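PDB 6CNG: fatty Acid Kinase (Fak) B3 protein, which binds linoleic acid in this structure and may take part in lipid transport or fatty acid metabolism. Local coordinates for residues 177-182 with 236-241; 189-194 with 286-291; 210-215 with 220-225. One frame throughout, in Å; residues are numbered along the deposited sequence.

Contact 1: residues 177-182 with 236-241; sequences KLLFVL and YDELVK. With EIC (linoleic acid), chain C.
Strand 176-182 and helix 228-242 come nearest at Leu179 and Leu239, whose CA atoms stand 7.8 Å apart, so the backbones do not bond and side chains bridge the gap. Leu179 does most of the bridging. It points at the helix from the backbone outward, and both methyls press on the first carbon of the Glu238 side chain: CD1 lies 3.6 Å from Glu238 CB and CD2 3.7 Å from the same atom. The two side chains cross at about a right angle, the leucine fork meeting the glutamate at its base. Leu179 CD1 also touches Leu239, 3.7 Å from its backbone N, with CG a little farther off.

Glu238 contributes only hydrocarbon here. With CG anti to its carbonyl carbon and a bend at chi2 (-60°), the chain turns its carboxylate away from the strand. There OE2 lies implausibly close to Gln223 NE2 of strand 219-226, a probable but doubtful hydrogen bond, and Lys241 NZ makes a long, weak salt bridge to Glu238 OE2 at 3.4 Å.

The neighbours of Leu179 on the strand serve the other side of the sheet. Phe180 offers a ring face to linoleic acid, with EIC C14 3.6 Å above the plane and displaced toward the rim. Leu182 CD1 approaches EIC C13 at 3.9 Å, and Leu178 CD2 approaches EIC C15 at 4.0 Å.

The strand therefore separates two apolar environments, a helix-packed layer and the wall of the linoleic acid pocket. Across the contact itself the chemistry is entirely van der Waals, which implies that shape rather than polarity seats the helix on Leu179, while the carboxylate, probably charged, is turned aside toward Lys241 and probably Gln223.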
loop_
_atom_site.group_PDB
_atom_site.type_symbol
_atom_site.label_atom_id
_atom_site.label_comp_id
_atom_site.label_asym_id
_atom_site.label_seq_id
_atom_site.Cartn_x
_atom_site.Cartn_y
_atom_site.Cartn_z
ATOM N N LYS A 177 8.792 -0.239 6.845
ATOM C CA LYS A 177 8.449 -1.651 6.816
ATOM C C LYS A 177 6.927 -1.813 6.765
ATOM O O LYS A 177 6.176 -0.851 6.925
ATOM C CB LYS A 177 9.066 -2.368 8.031
ATOM C CG LYS A 177 10.637 -2.218 8.178
ATOM C CD LYS A 177 11.464 -3.063 7.216
ATOM C CE LYS A 177 12.999 -2.745 7.245
ATOM N NZ LYS A 177 13.795 -3.424 6.159
ATOM N N LEU A 178 6.477 -3.059 6.555
ATOM C CA LEU A 178 5.058 -3.400 6.573
ATOM C C LEU A 178 4.811 -4.643 7.418
ATOM O O LEU A 178 5.492 -5.649 7.270
ATOM C CB LEU A 178 4.518 -3.650 5.151
ATOM C CG LEU A 178 3.003 -3.926 5.072
ATOM C CD1 LEU A 178 2.198 -2.675 5.191
ATOM C CD2 LEU A 178 2.625 -4.614 3.805
ATOM N N LEU A 179 3.818 -4.580 8.283
ATOM C CA LEU A 179 3.264 -5.756 8.923
ATOM C C LEU A 179 1.798 -5.829 8.531
ATOM O O LEU A 179 1.129 -4.804 8.434
ATOM C CB LEU A 179 3.341 -5.646 10.436
ATOM C CG LEU A 179 4.530 -6.212 11.204
ATOM C CD1 LEU A 179 4.570 -5.668 12.618
ATOM C CD2 LEU A 179 4.451 -7.716 11.282
ATOM N N PHE A 180 1.307 -7.032 8.287
ATOM C CA PHE A 180 -0.109 -7.219 8.001
ATOM C C PHE A 180 -0.685 -8.280 8.915
ATOM O O PHE A 180 0.024 -9.153 9.416
ATOM C CB PHE A 180 -0.358 -7.550 6.531
ATOM C CG PHE A 180 0.408 -8.723 6.028
ATOM C CD1 PHE A 180 -0.003 -10.005 6.305
ATOM C CD2 PHE A 180 1.527 -8.537 5.241
ATOM C CE1 PHE A 180 0.683 -11.056 5.832
ATOM C CE2 PHE A 180 2.225 -9.599 4.766
ATOM C CZ PHE A 180 1.818 -10.855 5.051
ATOM N N VAL A 181 -1.976 -8.161 9.170
ATOM C CA VAL A 181 -2.745 -9.229 9.783
ATOM C C VAL A 181 -3.965 -9.501 8.933
ATOM O O VAL A 181 -4.809 -8.618 8.743
ATOM C CB VAL A 181 -3.204 -8.902 11.201
ATOM C CG1 VAL A 181 -3.940 -10.087 11.755
ATOM C CG2 VAL A 181 -2.006 -8.513 12.019
ATOM N N LEU A 182 -4.080 -10.724 8.479
ATOM C CA LEU A 182 -5.164 -11.111 7.611
ATOM C C LEU A 182 -5.943 -12.249 8.248
ATOM O O LEU A 182 -5.386 -13.287 8.583
ATOM C CB LEU A 182 -4.607 -11.526 6.253
ATOM C CG LEU A 182 -3.567 -10.609 5.648
ATOM C CD1 LEU A 182 -3.117 -11.142 4.309
ATOM C CD2 LEU A 182 -4.109 -9.224 5.483
ATOM N N TYR A 236 1.844 -6.069 17.928
ATOM C CA TYR A 236 2.653 -5.222 18.789
ATOM C C TYR A 236 4.033 -5.820 18.992
ATOM O O TYR A 236 5.034 -5.122 18.873
ATOM C CB TYR A 236 1.932 -5.096 20.126
ATOM C CG TYR A 236 2.680 -4.431 21.247
ATOM C CD1 TYR A 236 2.547 -3.080 21.470
ATOM C CD2 TYR A 236 3.472 -5.157 22.113
ATOM C CE1 TYR A 236 3.215 -2.461 22.510
ATOM C CE2 TYR A 236 4.133 -4.547 23.154
ATOM C CZ TYR A 236 3.998 -3.190 23.339
ATOM O OH TYR A 236 4.616 -2.530 24.362
ATOM N N ASP A 237 4.101 -7.111 19.313
ATOM C CA ASP A 237 5.390 -7.759 19.507
ATOM C C ASP A 237 6.231 -7.672 18.248
ATOM O O ASP A 237 7.421 -7.374 18.304
ATOM C CB ASP A 237 5.181 -9.222 19.871
ATOM C CG ASP A 237 4.582 -9.411 21.244
ATOM O OD1 ASP A 237 4.710 -8.528 22.095
ATOM O OD2 ASP A 237 3.999 -10.477 21.496
ATOM N N GLU A 238 5.639 -7.925 17.102
ATOM C CA GLU A 238 6.431 -7.890 15.880
ATOM C C GLU A 238 6.913 -6.487 15.590
ATOM O O GLU A 238 7.993 -6.303 15.041
ATOM C CB GLU A 238 5.647 -8.432 14.674
ATOM C CG GLU A 238 5.233 -9.927 14.741
ATOM C CD GLU A 238 6.387 -10.935 14.866
ATOM O OE1 GLU A 238 7.509 -10.678 14.371
ATOM O OE2 GLU A 238 6.147 -11.984 15.476
ATOM N N LEU A 239 6.127 -5.486 15.946
ATOM C CA LEU A 239 6.586 -4.122 15.767
ATOM C C LEU A 239 7.816 -3.857 16.624
ATOM O O LEU A 239 8.807 -3.286 16.166
ATOM C CB LEU A 239 5.475 -3.179 16.182
ATOM C CG LEU A 239 4.541 -2.594 15.146
ATOM C CD1 LEU A 239 3.495 -1.850 15.907
ATOM C CD2 LEU A 239 5.263 -1.680 14.206
ATOM N N VAL A 240 7.748 -4.227 17.889
ATOM C CA VAL A 240 8.901 -4.067 18.762
ATOM C C VAL A 240 10.114 -4.809 18.198
ATOM O O VAL A 240 11.211 -4.244 18.102
ATOM C CB VAL A 240 8.535 -4.516 20.188
ATOM C CG1 VAL A 240 9.741 -4.394 21.146
ATOM C CG2 VAL A 240 7.348 -3.722 20.676
ATOM N N LYS A 241 9.935 -6.088 17.830
ATOM C CA LYS A 241 11.047 -6.909 17.372
ATOM C C LYS A 241 11.701 -6.296 16.147
ATOM O O LYS A 241 12.917 -6.402 15.964
ATOM C CB LYS A 241 10.561 -8.317 17.015
ATOM C CG LYS A 241 10.096 -9.123 18.172
ATOM C CD LYS A 241 9.156 -10.247 17.779
ATOM C CE LYS A 241 9.854 -11.324 17.014
ATOM N NZ LYS A 241 9.059 -12.605 17.015
HETATM C C1 EIC C . -2.631 -6.885 -9.978
HETATM C C2 EIC C . -2.586 -6.430 -8.524
HETATM C C3 EIC C . -2.137 -7.504 -7.560
HETATM C C4 EIC C . -1.819 -6.930 -6.199
HETATM C C5 EIC C . -1.270 -7.978 -5.255
HETATM C C6 EIC C . -0.841 -7.381 -3.919
HETATM C C7 EIC C . -2.015 -7.029 -2.996
HETATM C C8 EIC C . -1.535 -6.292 -1.759
HETATM C C9 EIC C . -2.750 -5.871 -0.967
HETATM C C10 EIC C . -3.198 -6.592 0.037
HETATM C C11 EIC C . -2.550 -7.901 0.466
HETATM C C12 EIC C . -2.421 -7.809 1.981
HETATM C C13 EIC C . -1.317 -8.050 2.654
HETATM C C14 EIC C . -0.033 -8.491 1.982
HETATM C C15 EIC C . 0.800 -7.298 1.518
HETATM C C16 EIC C . 2.086 -7.798 0.878
HETATM C C17 EIC C . 2.869 -6.676 0.260
HETATM C C18 EIC C . 4.111 -7.232 -0.398
HETATM O O1 EIC C . -1.705 -6.593 -10.783
HETATM O O2 EIC C . -3.611 -7.565 -10.371
#

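Contact 2: residues 189-194 with 286-291; sequences VKNGRL and SFYAEE. With EIC (linoleic acid), chain C.
The Tyr288 ring lies between two apolar neighbours while its hydroxyl meets Asn191 and Arg193: Phe287 CD2 sits over the centre of one face, 3.5 Å above the plane, and EIC C5 of linoleic acid lies over the opposite face. Tyr288 OH in turn lies at the edge of the Phe287 ring, in its plane. The Arg193 guanidinium is covered on one face by EIC C3, 3.7 Å above its centre, and stands 76° from the tyrosine plane.

Tyr288 CG is anti to its carbonyl carbon (chi1 -83°), which sends the ring along the lipid to the 189-194 turn. Arg193 NH2 reaches Tyr288 OH in a weak bond of 3.3 Å, bent to 121° at the hydrogen; Ser83 OG is the stronger partner of the hydroxyl. Asn191 packs CG 3.3 Å from Tyr288 OH, and its OD1, though near, has a poor angle for a bond; its ND2 goes to Asn187 O and Ser81 O. A Schellman motif, with Gly192 at positive phi, ends helix 186-190 and brings Arg193 round to the ligand.

Arg193 NE is held by Leu110 O, and NH1 remains 3.7 Å from EIC O2, too far for a tight salt bridge. Near the middle of the lipid, Tyr288 CB touches EIC C10 at 3.3 Å. The geometry implies a division of labour: aromatic and methylene surfaces grip the chain, whereas the arginine probably steadies the carboxylate electrostatically, Ser111 OG supplying a hydrogen bond.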
loop_
_atom_site.group_PDB
_atom_site.type_symbol
_atom_site.label_atom_id
_atom_site.label_comp_id
_atom_site.label_asym_id
_atom_site.label_seq_id
_atom_site.Cartn_x
_atom_site.Cartn_y
_atom_site.Cartn_z
ATOM N N VAL A 189 -4.656 -16.323 -2.591
ATOM C CA VAL A 189 -4.383 -17.659 -3.116
ATOM C C VAL A 189 -5.009 -17.822 -4.496
ATOM O O VAL A 189 -4.346 -18.224 -5.453
ATOM C CB VAL A 189 -4.869 -18.713 -2.113
ATOM C CG1 VAL A 189 -4.735 -20.080 -2.669
ATOM C CG2 VAL A 189 -4.097 -18.589 -0.816
ATOM N N LYS A 190 -6.280 -17.454 -4.630
ATOM C CA LYS A 190 -6.992 -17.649 -5.886
ATOM C C LYS A 190 -6.321 -16.937 -7.046
ATOM O O LYS A 190 -6.493 -17.339 -8.202
ATOM C CB LYS A 190 -8.414 -17.125 -5.745
ATOM C CG LYS A 190 -9.315 -18.022 -4.884
ATOM C CD LYS A 190 -10.655 -17.344 -4.462
ATOM C CE LYS A 190 -11.619 -18.331 -3.846
ATOM N NZ LYS A 190 -12.834 -17.702 -3.264
ATOM N N ASN A 191 -5.592 -15.861 -6.763
ATOM C CA ASN A 191 -4.944 -15.053 -7.777
ATOM C C ASN A 191 -3.463 -15.365 -7.914
ATOM O O ASN A 191 -2.765 -14.664 -8.640
ATOM C CB ASN A 191 -5.146 -13.569 -7.469
ATOM C CG ASN A 191 -6.492 -13.065 -7.890
ATOM O OD1 ASN A 191 -6.651 -12.570 -8.996
ATOM N ND2 ASN A 191 -7.465 -13.156 -7.000
ATOM N N GLY A 192 -2.977 -16.401 -7.242
ATOM C CA GLY A 192 -1.599 -16.831 -7.387
ATOM C C GLY A 192 -0.575 -15.921 -6.762
ATOM O O GLY A 192 0.535 -15.812 -7.284
ATOM N N ARG A 193 -0.914 -15.279 -5.642
ATOM C CA ARG A 193 -0.007 -14.385 -4.930
ATOM C C ARG A 193 0.337 -14.895 -3.537
ATOM O O ARG A 193 1.030 -14.213 -2.775
ATOM C CB ARG A 193 -0.593 -12.974 -4.878
ATOM C CG ARG A 193 -0.178 -12.131 -6.069
ATOM C CD ARG A 193 -1.323 -11.593 -6.831
ATOM N NE ARG A 193 -0.868 -11.028 -8.097
ATOM C CZ ARG A 193 -1.640 -10.825 -9.157
ATOM N NH1 ARG A 193 -1.128 -10.324 -10.248
ATOM N NH2 ARG A 193 -2.917 -11.093 -9.134
ATOM N N LEU A 194 -0.096 -16.091 -3.211
ATOM C CA LEU A 194 0.237 -16.752 -1.965
ATOM C C LEU A 194 0.031 -18.241 -2.228
ATOM O O LEU A 194 -0.931 -18.623 -2.896
ATOM C CB LEU A 194 -0.656 -16.260 -0.840
ATOM C CG LEU A 194 -0.333 -16.789 0.535
ATOM C CD1 LEU A 194 0.969 -16.319 1.076
ATOM C CD2 LEU A 194 -1.406 -16.360 1.434
ATOM N N SER A 286 -8.509 -3.632 -0.148
ATOM C CA SER A 286 -9.637 -4.324 0.477
ATOM C C SER A 286 -9.820 -5.700 -0.130
ATOM O O SER A 286 -10.088 -6.668 0.571
ATOM C CB SER A 286 -10.926 -3.514 0.323
ATOM O OG SER A 286 -10.748 -2.196 0.792
ATOM N N PHE A 287 -9.658 -5.799 -1.438
ATOM C CA PHE A 287 -9.887 -7.048 -2.121
ATOM C C PHE A 287 -8.925 -8.107 -1.653
ATOM O O PHE A 287 -9.306 -9.266 -1.477
ATOM C CB PHE A 287 -9.691 -6.792 -3.607
ATOM C CG PHE A 287 -9.755 -8.011 -4.440
ATOM C CD1 PHE A 287 -10.902 -8.743 -4.527
ATOM C CD2 PHE A 287 -8.671 -8.404 -5.162
ATOM C CE1 PHE A 287 -10.949 -9.858 -5.310
ATOM C CE2 PHE A 287 -8.724 -9.522 -5.936
ATOM C CZ PHE A 287 -9.852 -10.236 -6.020
ATOM N N TYR A 288 -7.681 -7.737 -1.459
ATOM C CA TYR A 288 -6.677 -8.727 -1.122
ATOM C C TYR A 288 -6.480 -8.907 0.361
ATOM O O TYR A 288 -6.189 -10.018 0.806
ATOM C CB TYR A 288 -5.373 -8.334 -1.764
ATOM C CG TYR A 288 -5.335 -8.782 -3.148
ATOM C CD1 TYR A 288 -5.419 -10.128 -3.444
ATOM C CD2 TYR A 288 -5.225 -7.890 -4.161
ATOM C CE1 TYR A 288 -5.371 -10.564 -4.709
ATOM C CE2 TYR A 288 -5.171 -8.319 -5.454
ATOM C CZ TYR A 288 -5.248 -9.665 -5.729
ATOM O OH TYR A 288 -5.200 -10.128 -7.029
ATOM N N ALA A 289 -6.608 -7.857 1.136
ATOM C CA ALA A 289 -6.498 -8.032 2.578
ATOM C C ALA A 289 -7.766 -8.615 3.171
ATOM O O ALA A 289 -7.710 -9.282 4.211
ATOM C CB ALA A 289 -6.182 -6.697 3.245
ATOM N N GLU A 290 -8.903 -8.347 2.524
ATOM C CA GLU A 290 -10.203 -8.902 2.863
ATOM C C GLU A 290 -10.718 -8.412 4.201
ATOM O O GLU A 290 -10.092 -7.586 4.867
ATOM C CB GLU A 290 -10.159 -10.429 2.811
ATOM C CG GLU A 290 -9.794 -10.968 1.420
ATOM C CD GLU A 290 -10.325 -12.370 1.160
ATOM O OE1 GLU A 290 -11.538 -12.612 1.338
ATOM O OE2 GLU A 290 -9.528 -13.237 0.780
ATOM N N GLU A 291 -11.879 -8.901 4.583
ATOM C CA GLU A 291 -12.558 -8.340 5.734
ATOM C C GLU A 291 -11.794 -8.652 7.003
ATOM O O GLU A 291 -11.345 -9.778 7.220
ATOM C CB GLU A 291 -13.974 -8.875 5.790
ATOM C CG GLU A 291 -14.803 -8.458 4.590
ATOM C CD GLU A 291 -15.072 -6.988 4.563
ATOM O OE1 GLU A 291 -15.364 -6.471 3.472
ATOM O OE2 GLU A 291 -14.990 -6.344 5.624
HETATM C C1 EIC C . -2.631 -6.885 -9.978
HETATM C C2 EIC C . -2.586 -6.430 -8.524
HETATM C C3 EIC C . -2.137 -7.504 -7.560
HETATM C C4 EIC C . -1.819 -6.930 -6.199
HETATM C C5 EIC C . -1.270 -7.978 -5.255
HETATM C C6 EIC C . -0.841 -7.381 -3.919
HETATM C C7 EIC C . -2.015 -7.029 -2.996
HETATM C C8 EIC C . -1.535 -6.292 -1.759
HETATM C C9 EIC C . -2.750 -5.871 -0.967
HETATM C C10 EIC C . -3.198 -6.592 0.037
HETATM C C11 EIC C . -2.550 -7.901 0.466
HETATM C C12 EIC C . -2.421 -7.809 1.981
HETATM C C13 EIC C . -1.317 -8.050 2.654
HETATM C C14 EIC C . -0.033 -8.491 1.982
HETATM C C15 EIC C . 0.800 -7.298 1.518
HETATM C C16 EIC C . 2.086 -7.798 0.878
HETATM C C17 EIC C . 2.869 -6.676 0.260
HETATM C C18 EIC C . 4.111 -7.232 -0.398
HETATM O O1 EIC C . -1.705 -6.593 -10.783
HETATM O O2 EIC C . -3.611 -7.565 -10.371
#

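Contact 3: residues 210-215 with 220-225; sequences VGKASE and ELLQKA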
loop_
_atom_site.group_PDB
_atom_site.type_symbol
_atom_site.label_atom_id
_atom_site.label_comp_id
_atom_site.label_asym_id
_atom_site.label_seq_id
_atom_site.Cartn_x
_atom_site.Cartn_y
_atom_site.Cartn_z
ATOM N N VAL A 210 -0.196 -13.324 10.416
ATOM C CA VAL A 210 0.630 -12.188 10.775
ATOM C C VAL A 210 1.875 -12.276 9.914
ATOM O O VAL A 210 2.590 -13.278 9.941
ATOM C CB VAL A 210 0.978 -12.228 12.263
ATOM C CG1 VAL A 210 1.867 -11.108 12.615
ATOM C CG2 VAL A 210 -0.274 -12.179 13.088
ATOM N N GLY A 211 2.122 -11.254 9.121
ATOM C CA GLY A 211 3.192 -11.356 8.162
ATOM C C GLY A 211 3.807 -10.009 7.902
ATOM O O GLY A 211 3.364 -8.981 8.411
ATOM N N LYS A 212 4.856 -10.031 7.094
ATOM C CA LYS A 212 5.518 -8.823 6.673
ATOM C C LYS A 212 5.711 -8.843 5.172
ATOM O O LYS A 212 5.650 -9.888 4.540
ATOM C CB LYS A 212 6.886 -8.672 7.330
ATOM C CG LYS A 212 7.897 -9.716 6.969
ATOM C CD LYS A 212 9.205 -9.493 7.732
ATOM C CE LYS A 212 10.365 -10.366 7.259
ATOM N NZ LYS A 212 11.611 -10.245 8.140
ATOM N N ALA A 213 5.943 -7.667 4.606
ATOM C CA ALA A 213 6.493 -7.596 3.259
ATOM C C ALA A 213 7.949 -8.049 3.305
ATOM O O ALA A 213 8.743 -7.532 4.097
ATOM C CB ALA A 213 6.385 -6.173 2.714
ATOM N N SER A 214 8.280 -9.039 2.489
ATOM C CA SER A 214 9.609 -9.629 2.433
ATOM C C SER A 214 10.581 -8.727 1.673
ATOM O O SER A 214 10.206 -7.729 1.086
ATOM C CB SER A 214 9.549 -10.994 1.750
ATOM O OG SER A 214 9.556 -10.833 0.353
ATOM N N GLU A 215 11.865 -9.084 1.724
ATOM C CA GLU A 215 12.887 -8.282 1.072
ATOM C C GLU A 215 12.710 -8.280 -0.425
ATOM O O GLU A 215 13.293 -7.420 -1.086
ATOM C CB GLU A 215 14.324 -8.743 1.400
ATOM C CG GLU A 215 15.048 -7.909 2.506
ATOM C CD GLU A 215 15.945 -6.739 1.990
ATOM O OE1 GLU A 215 16.724 -6.926 1.016
ATOM O OE2 GLU A 215 15.883 -5.631 2.586
ATOM N N GLU A 220 5.349 -12.857 3.573
ATOM C CA GLU A 220 6.150 -13.732 4.408
ATOM C C GLU A 220 5.498 -13.886 5.768
ATOM O O GLU A 220 5.200 -12.896 6.439
ATOM C CB GLU A 220 7.580 -13.203 4.557
ATOM C CG GLU A 220 8.440 -14.012 5.547
ATOM C CD GLU A 220 9.945 -14.053 5.220
ATOM O OE1 GLU A 220 10.348 -13.798 4.056
ATOM O OE2 GLU A 220 10.735 -14.360 6.147
ATOM N N LEU A 221 5.312 -15.120 6.176
ATOM C CA LEU A 221 4.659 -15.410 7.429
ATOM C C LEU A 221 5.589 -15.168 8.602
ATOM O O LEU A 221 6.789 -15.436 8.541
ATOM C CB LEU A 221 4.245 -16.868 7.425
ATOM C CG LEU A 221 3.518 -17.350 8.657
ATOM C CD1 LEU A 221 2.253 -16.605 8.876
ATOM C CD2 LEU A 221 3.270 -18.820 8.474
ATOM N N LEU A 222 4.999 -14.698 9.696
ATOM C CA LEU A 222 5.724 -14.413 10.917
ATOM C C LEU A 222 5.096 -15.109 12.108
ATOM O O LEU A 222 5.796 -15.654 12.965
ATOM C CB LEU A 222 5.716 -12.921 11.223
ATOM C CG LEU A 222 6.439 -11.998 10.263
ATOM C CD1 LEU A 222 6.304 -10.605 10.757
ATOM C CD2 LEU A 222 7.877 -12.354 10.090
ATOM N N GLN A 223 3.782 -15.040 12.210
ATOM C CA GLN A 223 3.074 -15.661 13.311
ATOM C C GLN A 223 1.693 -16.042 12.828
ATOM O O GLN A 223 1.134 -15.420 11.926
ATOM C CB GLN A 223 2.919 -14.763 14.553
ATOM C CG GLN A 223 4.187 -14.512 15.334
ATOM C CD GLN A 223 3.917 -13.852 16.671
ATOM O OE1 GLN A 223 2.876 -14.095 17.295
ATOM N NE2 GLN A 223 4.850 -13.008 17.117
ATOM N N LYS A 224 1.178 -17.102 13.404
ATOM C CA LYS A 224 -0.235 -17.424 13.336
ATOM C C LYS A 224 -0.796 -17.046 14.696
ATOM O O LYS A 224 -0.211 -17.396 15.723
ATOM C CB LYS A 224 -0.408 -18.914 13.054
ATOM C CG LYS A 224 0.437 -19.441 11.873
ATOM C CD LYS A 224 0.480 -20.981 11.789
ATOM C CE LYS A 224 1.783 -21.516 11.176
ATOM N NZ LYS A 224 1.748 -21.719 9.682
ATOM N N ALA A 225 -1.858 -16.262 14.713
ATOM C CA ALA A 225 -2.474 -15.860 15.971
ATOM C C ALA A 225 -3.909 -16.343 15.980
ATOM O O ALA A 225 -4.652 -16.083 15.030
ATOM C CB ALA A 225 -2.454 -14.351 16.142
HETATM O O HOH W 1 12.401 -11.328 3.633
#
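Val210 O is gripped by two successive amides of the facing strand: Leu222 N at 2.8 Å, in the carbonyl plane, and Gln223 N at 3.1 Å, tilted 31° from that plane. Both bonds converge on one acceptor because Leu222 and Gln223 together face Val210, the signature of a classic beta bulge. Val210 N returns a bond of 2.9 Å to Gln223 O. Past the extra residue the antiparallel register moves by one, and Lys212 pairs with Glu220 through Lys212 N to Glu220 O (3.0 Å) and Glu220 N to Lys212 O (3.1 Å). Between these pairs Gly211 CA comes within 3.1 Å of Glu220 O.

Leu222 leans over the partner strand. Its CD2 meets Lys212 CD at 3.9 Å, the two chains crossing at about a right angle. Lys212 places CG between its backbone N and carbonyl carbon (chi1 64°), then runs extended beside Glu220, pointing the same way; Lys212 NZ and Glu220 OE2 are nevertheless 4.7 Å apart, where attraction is possible, though the atoms are too far apart for a salt bridge. A water links Glu215 N with Glu220 OE1, tying the start of the turn to the returning strand.

The arrangement is a bulged beta hairpin, 207-213 with 219-226, forming one margin of the six-stranded mixed sheet; Ala213 on it touches the bound linoleic acid.

Overall arrangement
Contacts 1 and 3 belong to one mixed sheet, where strand 176-182 adjoins strand 207-213, and Phe180 N and Gly211 O are 2.8 Å apart. Contact 3 supplies the hairpin margin, partly buried, with exposed Glu220 and partly exposed Lys212, and joined mainly by backbone bonds; contact 1 is fully buried and packs a helix on that sheet mainly through aliphatic carbon. Contact 2, its centre about 19 Å from that of contact 1, joins two helix ends and mixes aromatic, weak polar and ligand contacts. Contacts 1 and 2 meet where Leu182 CD2 lies 3.8 Å from Ala289 O, and both line the linoleate: contact 2 reaches its carboxylate end, contact 1 its tail.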